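Local atomic coordinates of separin (Saccharomyces cerevisiae, PDB entry 5U1T), a protein that cleaves the cohesin subunit MCD1/SCC1 at the onset of anaphase as a caspase-like cysteine protease, releasing sister chromatids for segregation. Residues L1422-F1433 / D1534-F1545. Numbering follows the deposited sequence.
Sequences LSRTESKFKGMF and DKDIDKFSEELF
T1425 and D1538 meet at about a right angle where helices 1423-1433 and 1534-1545 come nearest in backbone register, and the threonine hydroxyl OG1 donates to D1538 OD2 over 2.7 Å, taking the syn lone pair of the carboxylate. The small β-branched residue suits this buried spot: with OG1 beside the backbone N (chi1 -53°), its CG2 methyl lies against the same carboxylate. The extended chain of K1428 passes D1538 CB and brings NZ to 4.5 Å from D1538 OD2, too far for a salt bridge but probably near enough to ease the buried negative charge.

Near the N-terminal ends of the helices, R1424 reaches across D1534, the guanidinium and carboxylate planes 56° apart. NH2 forms a salt bridge with the acid, though its exact place is uncertain in the model. K1535 crosses R1424 at about a right angle, its CE and NZ lying against R1424 CD. An alanine in place of R1424 would probably leave D1534 without its cationic mate across the helix pair and uncover the aliphatic chain of K1535.

Farther along, F1429 is a knob among D1538, S1541, E1542 and F1545. Its ring turns its edge to D1538 CG, the carboxylate plane standing nearly upright to that of the ring, while CZ rests 3.8 Å from S1541 CB; the small serine allows this close fit. F1429 CE1 lies 3.5 Å from F1545 CE2, at the edge of the F1545 ring, and F1433 CZ touches the same F1545 CE2 more loosely.

The axes of the two segments come within 10.1 Å of each other and run in nearly the same direction, 21° apart. F1429 and F1433 also pack on strands 1412-1416 and 1465-1469: two neighbouring helices share one face of a largely parallel sheet, as in the α/β caspase-like fold of clan CD peptidases.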
loop_
_atom_site.group_PDB
_atom_site.type_symbol
_atom_site.label_atom_id
_atom_site.label_comp_id
_atom_site.label_asym_id
_atom_site.label_seq_id
_atom_site.Cartn_x
_atom_site.Cartn_y
_atom_site.Cartn_z
ATOM N N LEU A 1422 -12.453 -19.015 47.249
ATOM C CA LEU A 1422 -12.387 -20.425 47.614
ATOM C C LEU A 1422 -12.082 -20.556 49.094
ATOM O O LEU A 1422 -11.025 -21.058 49.481
ATOM C CB LEU A 1422 -11.318 -21.159 46.804
ATOM C CG LEU A 1422 -11.570 -21.497 45.337
ATOM C CD1 LEU A 1422 -10.328 -22.134 44.749
ATOM C CD2 LEU A 1422 -12.770 -22.413 45.204
ATOM N N SER A 1423 -13.015 -20.127 49.928
ATOM C CA SER A 1423 -12.683 -19.876 51.315
ATOM C C SER A 1423 -12.620 -21.145 52.158
ATOM O O SER A 1423 -11.944 -21.172 53.190
ATOM C CB SER A 1423 -13.677 -18.869 51.890
ATOM O OG SER A 1423 -13.537 -17.616 51.214
ATOM N N ARG A 1424 -13.302 -22.200 51.715
ATOM C CA ARG A 1424 -13.268 -23.494 52.414
ATOM C C ARG A 1424 -11.950 -24.197 52.122
ATOM O O ARG A 1424 -11.391 -24.902 52.967
ATOM C CB ARG A 1424 -14.445 -24.376 51.977
ATOM C CG ARG A 1424 -14.830 -25.542 52.903
ATOM C CD ARG A 1424 -16.096 -26.235 52.359
ATOM N NE ARG A 1424 -16.953 -25.277 51.642
ATOM C CZ ARG A 1424 -17.244 -25.328 50.338
ATOM N NH1 ARG A 1424 -18.022 -24.397 49.784
ATOM N NH2 ARG A 1424 -16.769 -26.310 49.594
ATOM N N THR A 1425 -11.476 -24.007 50.894
ATOM C CA THR A 1425 -10.178 -24.512 50.482
ATOM C C THR A 1425 -9.118 -23.844 51.340
ATOM O O THR A 1425 -8.228 -24.510 51.875
ATOM C CB THR A 1425 -9.894 -24.240 48.992
ATOM O OG1 THR A 1425 -10.975 -24.737 48.199
ATOM C CG2 THR A 1425 -8.594 -24.904 48.573
ATOM N N GLU A 1426 -9.223 -22.527 51.475
ATOM C CA GLU A 1426 -8.291 -21.812 52.329
ATOM C C GLU A 1426 -8.314 -22.406 53.727
ATOM O O GLU A 1426 -7.261 -22.664 54.288
ATOM C CB GLU A 1426 -8.599 -20.326 52.385
ATOM C CG GLU A 1426 -7.519 -19.544 53.127
ATOM C CD GLU A 1426 -7.795 -18.047 53.189
ATOM O OE1 GLU A 1426 -7.426 -17.317 52.243
ATOM O OE2 GLU A 1426 -8.387 -17.605 54.192
ATOM N N SER A 1427 -9.508 -22.659 54.259
ATOM C CA SER A 1427 -9.648 -23.247 55.598
ATOM C C SER A 1427 -8.886 -24.552 55.741
ATOM O O SER A 1427 -8.217 -24.775 56.754
ATOM C CB SER A 1427 -11.119 -23.502 55.944
ATOM O OG SER A 1427 -11.912 -22.343 55.769
ATOM N N LYS A 1428 -8.993 -25.412 54.732
ATOM C CA LYS A 1428 -8.384 -26.735 54.799
ATOM C C LYS A 1428 -6.864 -26.694 54.798
ATOM O O LYS A 1428 -6.227 -27.427 55.547
ATOM C CB LYS A 1428 -8.856 -27.618 53.639
ATOM C CG LYS A 1428 -10.329 -27.972 53.711
ATOM C CD LYS A 1428 -10.764 -28.823 52.541
ATOM C CE LYS A 1428 -12.241 -29.181 52.654
ATOM N NZ LYS A 1428 -12.697 -30.000 51.496
ATOM N N PHE A 1429 -6.279 -25.840 53.971
ATOM C CA PHE A 1429 -4.837 -25.896 53.760
ATOM C C PHE A 1429 -4.054 -24.830 54.515
ATOM O O PHE A 1429 -2.824 -24.911 54.594
ATOM C CB PHE A 1429 -4.538 -25.808 52.266
ATOM C CG PHE A 1429 -4.971 -27.021 51.510
ATOM C CD1 PHE A 1429 -4.174 -28.158 51.488
ATOM C CD2 PHE A 1429 -6.187 -27.044 50.849
ATOM C CE1 PHE A 1429 -4.574 -29.290 50.798
ATOM C CE2 PHE A 1429 -6.597 -28.181 50.154
ATOM C CZ PHE A 1429 -5.788 -29.303 50.127
ATOM N N LYS A 1430 -4.771 -23.850 55.067
ATOM C CA LYS A 1430 -4.182 -22.775 55.868
ATOM C C LYS A 1430 -3.159 -23.357 56.830
ATOM O O LYS A 1430 -2.021 -22.896 56.896
ATOM C CB LYS A 1430 -5.278 -22.014 56.630
ATOM C CG LYS A 1430 -4.842 -20.703 57.261
ATOM C CD LYS A 1430 -6.032 -19.867 57.771
ATOM C CE LYS A 1430 -6.978 -19.465 56.632
ATOM N NZ LYS A 1430 -7.693 -18.173 56.899
ATOM N N GLY A 1431 -3.576 -24.409 57.530
ATOM C CA GLY A 1431 -2.759 -25.094 58.516
ATOM C C GLY A 1431 -1.383 -25.551 58.068
ATOM O O GLY A 1431 -0.381 -24.999 58.521
ATOM N N MET A 1432 -1.330 -26.555 57.190
ATOM C CA MET A 1432 -0.057 -27.143 56.760
ATOM C C MET A 1432 0.871 -26.156 56.033
ATOM O O MET A 1432 2.089 -26.183 56.234
ATOM C CB MET A 1432 -0.311 -28.361 55.864
ATOM C CG MET A 1432 0.912 -28.838 55.094
ATOM S SD MET A 1432 0.512 -30.085 53.856
ATOM C CE MET A 1432 0.353 -31.535 54.899
ATOM N N PHE A 1433 0.304 -25.286 55.200
ATOM C CA PHE A 1433 1.127 -24.372 54.409
ATOM C C PHE A 1433 1.860 -23.369 55.298
ATOM O O PHE A 1433 3.069 -23.174 55.157
ATOM C CB PHE A 1433 0.282 -23.631 53.362
ATOM C CG PHE A 1433 -0.043 -24.458 52.145
ATOM C CD1 PHE A 1433 0.308 -25.806 52.082
ATOM C CD2 PHE A 1433 -0.689 -23.890 51.056
ATOM C CE1 PHE A 1433 0.012 -26.574 50.952
ATOM C CE2 PHE A 1433 -0.987 -24.655 49.927
ATOM C CZ PHE A 1433 -0.635 -25.994 49.877
ATOM N N ASP A 1534 -14.802 -27.806 44.514
ATOM C CA ASP A 1534 -13.771 -27.612 45.542
ATOM C C ASP A 1534 -13.658 -28.709 46.604
ATOM O O ASP A 1534 -12.542 -29.134 46.906
ATOM C CB ASP A 1534 -13.937 -26.219 46.206
ATOM C CG ASP A 1534 -14.959 -26.190 47.337
ATOM O OD1 ASP A 1534 -16.178 -26.191 47.070
ATOM O OD2 ASP A 1534 -14.542 -26.108 48.514
ATOM N N LYS A 1535 -14.765 -29.194 47.159
ATOM C CA LYS A 1535 -14.651 -30.225 48.207
ATOM C C LYS A 1535 -13.945 -31.486 47.714
ATOM O O LYS A 1535 -13.058 -32.009 48.391
ATOM C CB LYS A 1535 -16.024 -30.610 48.774
ATOM C CG LYS A 1535 -16.694 -29.511 49.557
ATOM C CD LYS A 1535 -18.045 -29.934 50.081
ATOM C CE LYS A 1535 -18.377 -29.106 51.305
ATOM N NZ LYS A 1535 -17.317 -29.312 52.337
ATOM N N ASP A 1536 -14.335 -31.964 46.535
ATOM C CA ASP A 1536 -13.787 -33.200 45.978
ATOM C C ASP A 1536 -12.316 -33.084 45.591
ATOM O O ASP A 1536 -11.523 -33.994 45.839
ATOM C CB ASP A 1536 -14.602 -33.623 44.763
ATOM C CG ASP A 1536 -15.401 -34.857 45.012
ATOM O OD1 ASP A 1536 -15.468 -35.306 46.182
ATOM O OD2 ASP A 1536 -15.961 -35.382 44.029
ATOM N N ILE A 1537 -11.959 -31.965 44.969
ATOM C CA ILE A 1537 -10.607 -31.802 44.458
ATOM C C ILE A 1537 -9.646 -31.627 45.626
ATOM O O ILE A 1537 -8.511 -32.116 45.586
ATOM C CB ILE A 1537 -10.499 -30.602 43.470
ATOM C CG1 ILE A 1537 -9.120 -30.570 42.802
ATOM C CG2 ILE A 1537 -10.805 -29.274 44.164
ATOM C CD1 ILE A 1537 -8.790 -31.809 42.020
ATOM N N ASP A 1538 -10.118 -30.956 46.676
ATOM C CA ASP A 1538 -9.322 -30.747 47.873
ATOM C C ASP A 1538 -9.153 -32.037 48.657
ATOM O O ASP A 1538 -8.122 -32.224 49.296
ATOM C CB ASP A 1538 -9.944 -29.670 48.748
ATOM C CG ASP A 1538 -9.791 -28.293 48.155
ATOM O OD1 ASP A 1538 -8.990 -28.141 47.200
ATOM O OD2 ASP A 1538 -10.470 -27.360 48.646
ATOM N N LYS A 1539 -10.161 -32.916 48.610
ATOM C CA LYS A 1539 -10.004 -34.289 49.095
ATOM C C LYS A 1539 -8.804 -34.906 48.369
ATOM O O LYS A 1539 -7.892 -35.429 49.003
ATOM C CB LYS A 1539 -11.266 -35.139 48.859
ATOM C CG LYS A 1539 -12.365 -35.051 49.921
ATOM C CD LYS A 1539 -13.272 -36.299 49.864
ATOM C CE LYS A 1539 -14.229 -36.420 51.064
ATOM N NZ LYS A 1539 -15.267 -35.336 51.091
ATOM N N PHE A 1540 -8.801 -34.804 47.042
ATOM C CA PHE A 1540 -7.737 -35.370 46.224
ATOM C C PHE A 1540 -6.379 -34.752 46.546
ATOM O O PHE A 1540 -5.390 -35.460 46.701
ATOM C CB PHE A 1540 -8.070 -35.203 44.726
ATOM C CG PHE A 1540 -6.922 -35.520 43.802
ATOM C CD1 PHE A 1540 -6.635 -36.828 43.457
ATOM C CD2 PHE A 1540 -6.128 -34.510 43.287
ATOM C CE1 PHE A 1540 -5.574 -37.121 42.619
ATOM C CE2 PHE A 1540 -5.069 -34.794 42.452
ATOM C CZ PHE A 1540 -4.791 -36.094 42.116
ATOM N N SER A 1541 -6.327 -33.433 46.634
ATOM C CA SER A 1541 -5.077 -32.745 46.947
ATOM C C SER A 1541 -4.502 -33.179 48.291
ATOM O O SER A 1541 -3.313 -33.493 48.389
ATOM C CB SER A 1541 -5.284 -31.234 46.948
ATOM O OG SER A 1541 -5.733 -30.802 45.682
ATOM N N GLU A 1542 -5.353 -33.182 49.314
ATOM C CA GLU A 1542 -4.978 -33.614 50.658
ATOM C C GLU A 1542 -4.344 -34.997 50.579
ATOM O O GLU A 1542 -3.266 -35.236 51.123
ATOM C CB GLU A 1542 -6.209 -33.623 51.577
ATOM C CG GLU A 1542 -5.941 -33.742 53.079
ATOM C CD GLU A 1542 -7.133 -34.341 53.827
ATOM O OE1 GLU A 1542 -8.226 -34.428 53.219
ATOM O OE2 GLU A 1542 -6.976 -34.746 55.007
ATOM N N GLU A 1543 -5.005 -35.893 49.855
ATOM C CA GLU A 1543 -4.529 -37.255 49.706
ATOM C C GLU A 1543 -3.218 -37.336 48.925
ATOM O O GLU A 1543 -2.341 -38.145 49.239
ATOM C CB GLU A 1543 -5.604 -38.099 49.026
ATOM C CG GLU A 1543 -5.250 -39.565 48.906
ATOM C CD GLU A 1543 -5.142 -40.276 50.249
ATOM O OE1 GLU A 1543 -5.554 -39.699 51.282
ATOM O OE2 GLU A 1543 -4.654 -41.434 50.262
ATOM N N LEU A 1544 -3.094 -36.485 47.916
ATOM C CA LEU A 1544 -1.918 -36.446 47.059
ATOM C C LEU A 1544 -0.667 -36.089 47.858
ATOM O O LEU A 1544 0.363 -36.764 47.761
ATOM C CB LEU A 1544 -2.148 -35.441 45.926
ATOM C CG LEU A 1544 -1.261 -35.422 44.680
ATOM C CD1 LEU A 1544 -0.100 -34.480 44.851
ATOM C CD2 LEU A 1544 -0.776 -36.814 44.343
ATOM N N PHE A 1545 -0.780 -35.026 48.652
ATOM C CA PHE A 1545 0.294 -34.566 49.530
ATOM C C PHE A 1545 0.706 -35.627 50.552
ATOM O O PHE A 1545 1.898 -35.868 50.773
ATOM C CB PHE A 1545 -0.128 -33.299 50.281
ATOM C CG PHE A 1545 -0.463 -32.130 49.393
ATOM C CD1 PHE A 1545 0.128 -31.976 48.154
ATOM C CD2 PHE A 1545 -1.366 -31.169 49.816
ATOM C CE1 PHE A 1545 -0.183 -30.892 47.354
ATOM C CE2 PHE A 1545 -1.678 -30.086 49.016
ATOM C CZ PHE A 1545 -1.086 -29.952 47.788
#